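Local coordinates for adenylation domain (Streptomyces sp., PDB 5N9X), which is an adenylation domain of the AMP-binding (ANL) enzyme clan, modelled here with adenosine-5'-triphosphate and threonine, at residues L37-D41 and E42-Y46; A487-K490 and T491-S495. All coordinates share one frame; numbering follows the deposited sequence.

How the contacts relate
Both contacts are local and follow one another along the chain without nesting or crossing. Contact 1 comes first: after strand 35-39 the chain reverses through a type II' turn and strand 42-45 pairs with it, closing a hairpin at the border of a four-stranded mixed sheet and leading into helix 46-62. Contact 2 opens more than 400 residues later, within the range of the C-terminal family, at the last turn of helix 482-492, before the chain goes on to strand 501-505; its apolar side rests on helix 435-443. The centres of the two contacts are 53 Å apart and lie on opposite sides of the chain's centre, with nearest atoms about 41 Å apart.

Contact 1 of 2, residues L37-D41 and E42-Y46; sequences LHIDD and EKISY
Ile39 and Ile44 meet through their CD1 methyls at 3.5 Å on one face of an antiparallel beta hairpin whose type II' turn runs from Ile39 to Glu42. Leu37 shares this face, its CB 3.7 Å from Ile44 CD1, so one methyl touches two residues of the facing strand; Leu228 and Val230 of strand 227-230 pack against the same apolar cluster. Leu37 and Ile44 exchange two backbone bonds, as do Ile39 and Glu42, where Ile39 N reaches Glu42 O at 2.8 Å. His38 and Lys43, a non-hydrogen-bonded pair, occupy the other face. With CG anti to the backbone N (chi1 -163°), the His38 ring stands alongside the extended Lys43 chain, and Lys43 CE lies over one ring face, 3.7 Å from the centroid, a CH-pi contact. Toward the turn the packing gives way to acids: exposed Asp41 forms a salt bridge with Arg249, and the Glu42 side chain lies beside that of Ile39, its OE2 bridged to Arg143. Glu227 accepts a hydrogen bond from His38 ND1, which helps to hold the ring's rotation; its carboxylate would probably favour a charged imidazole, whereas Lys43 NZ, 4.4 Å from His38 NE2, would work against it.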
ATOM      1  N   LEU A  37       8.099   5.269  19.586  1.00 20.17           N
ATOM      2  CA  LEU A  37       8.975   5.258  18.423  1.00 19.70           C
ATOM      3  C   LEU A  37      10.348   4.750  18.794  1.00 27.60           C
ATOM      4  O   LEU A  37      10.892   5.115  19.843  1.00 26.00           O
ATOM      5  CB  LEU A  37       9.093   6.654  17.795  1.00 24.23           C
ATOM      6  CG  LEU A  37       7.815   7.421  17.430  1.00 21.00           C
ATOM      7  CD1 LEU A  37       8.179   8.768  16.850  1.00 19.00           C
ATOM      8  CD2 LEU A  37       6.923   6.643  16.459  1.00 17.00           C
ATOM      9  N   HIS A  38      10.897   3.911  17.917  1.00 27.11           N
ATOM     10  CA  HIS A  38      12.248   3.379  18.058  1.00 30.48           C
ATOM     11  C   HIS A  38      13.023   3.624  16.766  1.00 28.66           C
ATOM     12  O   HIS A  38      12.774   2.968  15.756  1.00 24.36           O
ATOM     13  CB  HIS A  38      12.205   1.884  18.374  1.00 32.85           C
ATOM     14  CG  HIS A  38      13.485   1.338  18.933  1.00 37.29           C
ATOM     15  ND1 HIS A  38      13.587   0.046  19.408  1.00 34.82           N
ATOM     16  CD2 HIS A  38      14.695   1.907  19.118  1.00 42.33           C
ATOM     17  CE1 HIS A  38      14.818  -0.159  19.843  1.00 35.14           C
ATOM     18  NE2 HIS A  38      15.511   0.949  19.681  1.00 38.52           N
ATOM     19  N   ILE A  39      13.953   4.571  16.801  1.00 33.01           N
ATOM     20  CA  ILE A  39      14.719   4.930  15.613  1.00 33.83           C
ATOM     21  C   ILE A  39      16.202   4.710  15.902  1.00 30.77           C
ATOM     22  O   ILE A  39      16.856   5.511  16.584  1.00 29.61           O
ATOM     23  CB  ILE A  39      14.444   6.392  15.174  1.00 39.13           C
ATOM     24  CG1 ILE A  39      12.934   6.652  15.109  1.00 30.57           C
ATOM     25  CG2 ILE A  39      15.126   6.715  13.844  1.00 25.96           C
ATOM     26  CD1 ILE A  39      12.365   7.284  16.358  1.00 25.38           C
ATOM     27  N   ASP A  40      16.709   3.599  15.374  1.00 39.00           N
ATOM     28  CA  ASP A  40      18.006   3.037  15.758  1.00 45.07           C
ATOM     29  C   ASP A  40      18.034   2.841  17.283  1.00 36.98           C
ATOM     30  O   ASP A  40      17.276   2.023  17.799  1.00 37.90           O
ATOM     31  CB  ASP A  40      19.155   3.928  15.268  1.00 44.94           C
ATOM     32  CG  ASP A  40      19.315   3.893  13.751  1.00 47.42           C
ATOM     33  OD1 ASP A  40      19.062   2.828  13.140  1.00 49.49           O
ATOM     34  OD2 ASP A  40      19.660   4.944  13.166  1.00 42.29           O
ATOM     35  N   ASP A  41      18.880   3.589  17.996  1.00 41.58           N
ATOM     36  CA  ASP A  41      18.949   3.506  19.465  1.00 37.64           C
ATOM     37  C   ASP A  41      18.051   4.527  20.147  1.00 39.09           C
ATOM     38  O   ASP A  41      17.958   4.570  21.373  1.00 54.79           O
ATOM     39  CB  ASP A  41      20.381   3.719  19.976  1.00 51.30           C
ATOM     40  CG  ASP A  41      21.368   2.697  19.440  1.00 60.41           C
ATOM     41  OD1 ASP A  41      20.991   1.881  18.561  1.00 48.62           O
ATOM     42  OD2 ASP A  41      22.532   2.727  19.916  1.00 63.33           O
ATOM     43  N   GLU A  42      17.418   5.381  19.361  1.00 43.68           N
ATOM     44  CA  GLU A  42      16.577   6.412  19.935  1.00 43.18           C
ATOM     45  C   GLU A  42      15.194   5.857  20.255  1.00 40.30           C
ATOM     46  O   GLU A  42      14.583   5.154  19.437  1.00 29.46           O
ATOM     47  CB  GLU A  42      16.482   7.617  18.998  1.00 37.40           C
ATOM     48  CG  GLU A  42      15.441   8.633  19.423  1.00 37.27           C
ATOM     49  CD  GLU A  42      15.418   9.866  18.532  1.00 51.22           C
ATOM     50  OE1 GLU A  42      15.457   9.725  17.284  1.00 49.17           O
ATOM     51  OE2 GLU A  42      15.389  10.987  19.095  1.00 47.60           O
ATOM     52  N   LYS A  43      14.722   6.164  21.459  1.00 34.22           N
ATOM     53  CA  LYS A  43      13.397   5.753  21.884  1.00 29.36           C
ATOM     54  C   LYS A  43      12.610   6.932  22.383  1.00 31.76           C
ATOM     55  O   LYS A  43      13.064   7.666  23.257  1.00 41.39           O
ATOM     56  CB  LYS A  43      13.467   4.683  22.972  1.00 29.28           C
ATOM     57  CG  LYS A  43      13.717   3.288  22.427  1.00 38.26           C
ATOM     58  CD  LYS A  43      14.110   2.318  23.532  1.00 31.38           C
ATOM     59  CE  LYS A  43      13.923   0.885  23.065  1.00 34.74           C
ATOM     60  NZ  LYS A  43      14.682  -0.069  23.916  1.00 46.39           N
ATOM     61  N   ILE A  44      11.425   7.117  21.820  1.00 26.40           N
ATOM     62  CA  ILE A  44      10.514   8.103  22.354  1.00 20.82           C
ATOM     63  C   ILE A  44       9.318   7.399  22.979  1.00 21.90           C
ATOM     64  O   ILE A  44       8.687   6.517  22.365  1.00 19.02           O
ATOM     65  CB  ILE A  44      10.030   9.097  21.284  1.00 20.78           C
ATOM     66  CG1 ILE A  44      11.216   9.686  20.535  1.00 27.55           C
ATOM     67  CG2 ILE A  44       9.231  10.187  21.913  1.00 20.86           C
ATOM     68  CD1 ILE A  44      11.533   8.977  19.254  1.00 33.39           C
ATOM     69  N   SER A  45       9.034   7.801  24.214  1.00 15.55           N
ATOM     70  CA  SER A  45       7.870   7.360  24.960  1.00 14.55           C
ATOM     71  C   SER A  45       6.576   7.946  24.415  1.00 15.98           C
ATOM     72  O   SER A  45       6.560   9.069  23.899  1.00 17.19           O
ATOM     73  CB  SER A  45       8.023   7.741  26.432  1.00 14.24           C
ATOM     74  OG  SER A  45       7.627   9.078  26.644  1.00 21.95           O
ATOM     75  N   TYR A  46       5.500   7.178  24.541  1.00 14.59           N
ATOM     76  CA  TYR A  46       4.160   7.648  24.229  1.00 15.92           C
ATOM     77  C   TYR A  46       3.888   9.005  24.877  1.00 14.86           C
ATOM     78  O   TYR A  46       3.557   9.962  24.181  1.00 19.92           O
ATOM     79  CB  TYR A  46       3.128   6.621  24.681  1.00 15.54           C
ATOM     80  CG  TYR A  46       2.797   5.599  23.621  1.00 18.80           C
ATOM     81  CD1 TYR A  46       1.789   5.833  22.687  1.00 15.33           C
ATOM     82  CD2 TYR A  46       3.496   4.396  23.553  1.00 15.44           C
ATOM     83  CE1 TYR A  46       1.495   4.893  21.719  1.00 18.08           C
ATOM     84  CE2 TYR A  46       3.215   3.460  22.598  1.00 12.66           C
ATOM     85  CZ  TYR A  46       2.214   3.701  21.679  1.00 16.55           C
ATOM     86  OH  TYR A  46       1.929   2.752  20.718  1.00 17.52           O
TER

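Contact 2 of 2, residues A487-K490 and T491-S495; sequences AHVK and TVLPS
Val492 sets its CG2 methyl over one face of the His488 ring, a CH-pi contact one helical turn along the chain. Val492 CG2 is 4.1 Å from the centroid of the His488 ring and lies off-centre toward NE2. A first torsion of 168° carries the imidazole toward the C-terminal end of the helix; His445 meets this ring edge-to-face. The second apolar contact joins Val489 and Leu493, again four residues apart, through Val489 CG1 and Leu493 CD1 at 4.0 Å. Leu493 also packs on Val438 and Ala441 of helix 435-443, and Val489 on Val442, making this the inward side of the segment. The contacts lie in the last turn of helix 482-492, in the small C-terminal domain of the AMP-binding fold, where the backbone leaves helical geometry at Leu493 (psi 150°) just ahead of Pro494. Among the backbone bonds, Val489 O is shared: it takes Leu493 N at 3.0 Å in the i-to-i+4 helical pattern, and Val492 N more weakly at 130°. Thr491 N bonds to His488 O in the i-to-i+3 pattern of a 3-10 turn, and Thr491 CB packs 3.1 Å from the same His488 O. On the polar, exposed side, the Lys490 side chain rests on Gln498, whose NE2 makes a weak hydrogen bond to Leu493 O.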
ATOM      1  N   ALA A 487      12.076 -18.571 -26.691  1.00 26.13           N
ATOM      2  CA  ALA A 487      12.017 -20.011 -26.951  1.00 27.11           C
ATOM      3  C   ALA A 487      11.273 -20.765 -25.860  1.00 26.04           C
ATOM      4  O   ALA A 487      10.514 -21.680 -26.145  1.00 23.10           O
ATOM      5  CB  ALA A 487      13.423 -20.583 -27.097  1.00 24.60           C
ATOM      6  N   HIS A 488      11.509 -20.379 -24.606  1.00 29.39           N
ATOM      7  CA  HIS A 488      10.814 -20.988 -23.467  1.00 28.76           C
ATOM      8  C   HIS A 488       9.317 -20.695 -23.426  1.00 30.57           C
ATOM      9  O   HIS A 488       8.509 -21.582 -23.161  1.00 33.89           O
ATOM     10  CB  HIS A 488      11.440 -20.532 -22.149  1.00 28.18           C
ATOM     11  CG  HIS A 488      10.621 -20.883 -20.947  1.00 38.47           C
ATOM     12  ND1 HIS A 488      10.574 -22.158 -20.418  1.00 35.49           N
ATOM     13  CD2 HIS A 488       9.811 -20.124 -20.169  1.00 30.67           C
ATOM     14  CE1 HIS A 488       9.770 -22.166 -19.372  1.00 32.77           C
ATOM     15  NE2 HIS A 488       9.297 -20.947 -19.197  1.00 30.99           N
ATOM     16  N   VAL A 489       8.960 -19.439 -23.658  1.00 34.01           N
ATOM     17  CA  VAL A 489       7.577 -18.993 -23.615  1.00 30.47           C
ATOM     18  C   VAL A 489       6.723 -19.608 -24.742  1.00 35.07           C
ATOM     19  O   VAL A 489       5.501 -19.783 -24.585  1.00 29.40           O
ATOM     20  CB  VAL A 489       7.552 -17.447 -23.661  1.00 34.04           C
ATOM     21  CG1 VAL A 489       6.190 -16.901 -24.019  1.00 31.76           C
ATOM     22  CG2 VAL A 489       8.026 -16.885 -22.320  1.00 28.22           C
ATOM     23  N   LYS A 490       7.364 -19.958 -25.867  1.00 32.41           N
ATOM     24  CA  LYS A 490       6.675 -20.662 -26.961  1.00 34.62           C
ATOM     25  C   LYS A 490       6.160 -22.027 -26.506  1.00 34.13           C
ATOM     26  O   LYS A 490       5.299 -22.610 -27.160  1.00 41.98           O
ATOM     27  CB  LYS A 490       7.564 -20.872 -28.202  1.00 33.34           C
ATOM     28  CG  LYS A 490       7.847 -19.651 -29.038  1.00 32.24           C
ATOM     29  CD  LYS A 490       7.530 -19.887 -30.509  1.00 40.29           C
ATOM     30  CE  LYS A 490       6.788 -18.666 -31.055  1.00 35.24           C
ATOM     31  NZ  LYS A 490       5.934 -18.944 -32.251  1.00 47.43           N
ATOM     32  N   THR A 491       6.705 -22.533 -25.407  1.00 29.01           N
ATOM     33  CA  THR A 491       6.230 -23.758 -24.775  1.00 30.48           C
ATOM     34  C   THR A 491       4.948 -23.530 -24.002  1.00 36.54           C
ATOM     35  O   THR A 491       3.992 -24.306 -24.100  1.00 37.98           O
ATOM     36  CB  THR A 491       7.280 -24.316 -23.800  1.00 31.70           C
ATOM     37  OG1 THR A 491       8.447 -24.694 -24.536  1.00 38.07           O
ATOM     38  CG2 THR A 491       6.734 -25.512 -22.997  1.00 37.91           C
ATOM     39  N   VAL A 492       4.939 -22.445 -23.236  1.00 31.08           N
ATOM     40  CA  VAL A 492       3.967 -22.238 -22.179  1.00 24.49           C
ATOM     41  C   VAL A 492       2.672 -21.611 -22.667  1.00 25.06           C
ATOM     42  O   VAL A 492       1.606 -21.849 -22.108  1.00 30.88           O
ATOM     43  CB  VAL A 492       4.583 -21.342 -21.083  1.00 28.16           C
ATOM     44  CG1 VAL A 492       3.922 -21.597 -19.737  1.00 23.96           C
ATOM     45  CG2 VAL A 492       6.065 -21.608 -20.982  1.00 24.10           C
ATOM     46  N   LEU A 493       2.761 -20.793 -23.705  1.00 27.05           N
ATOM     47  CA  LEU A 493       1.620 -19.965 -24.091  1.00 33.28           C
ATOM     48  C   LEU A 493       1.158 -20.190 -25.512  1.00 20.22           C
ATOM     49  O   LEU A 493       1.954 -20.494 -26.383  1.00 23.68           O
ATOM     50  CB  LEU A 493       1.973 -18.487 -23.938  1.00 27.41           C
ATOM     51  CG  LEU A 493       2.148 -17.978 -22.521  1.00 33.93           C
ATOM     52  CD1 LEU A 493       2.478 -16.483 -22.578  1.00 32.64           C
ATOM     53  CD2 LEU A 493       0.911 -18.256 -21.673  1.00 26.94           C
ATOM     54  N   PRO A 494      -0.132 -19.994 -25.763  1.00 25.75           N
ATOM     55  CA  PRO A 494      -0.531 -19.933 -27.177  1.00 30.62           C
ATOM     56  C   PRO A 494       0.111 -18.745 -27.918  1.00 31.28           C
ATOM     57  O   PRO A 494       0.534 -17.761 -27.290  1.00 24.76           O
ATOM     58  CB  PRO A 494      -2.059 -19.829 -27.104  1.00 20.87           C
ATOM     59  CG  PRO A 494      -2.334 -19.225 -25.746  1.00 26.58           C
ATOM     60  CD  PRO A 494      -1.251 -19.735 -24.840  1.00 24.25           C
ATOM     61  N   SER A 495       0.213 -18.878 -29.241  1.00 27.59           N
ATOM     62  CA  SER A 495       0.964 -17.960 -30.097  1.00 26.38           C
ATOM     63  C   SER A 495       0.518 -16.499 -30.044  1.00 30.82           C
ATOM     64  O   SER A 495       1.355 -15.590 -30.069  1.00 23.43           O
ATOM     65  CB  SER A 495       0.895 -18.447 -31.544  1.00 33.00           C
ATOM     66  OG  SER A 495       1.718 -19.583 -31.727  1.00 41.02           O
TER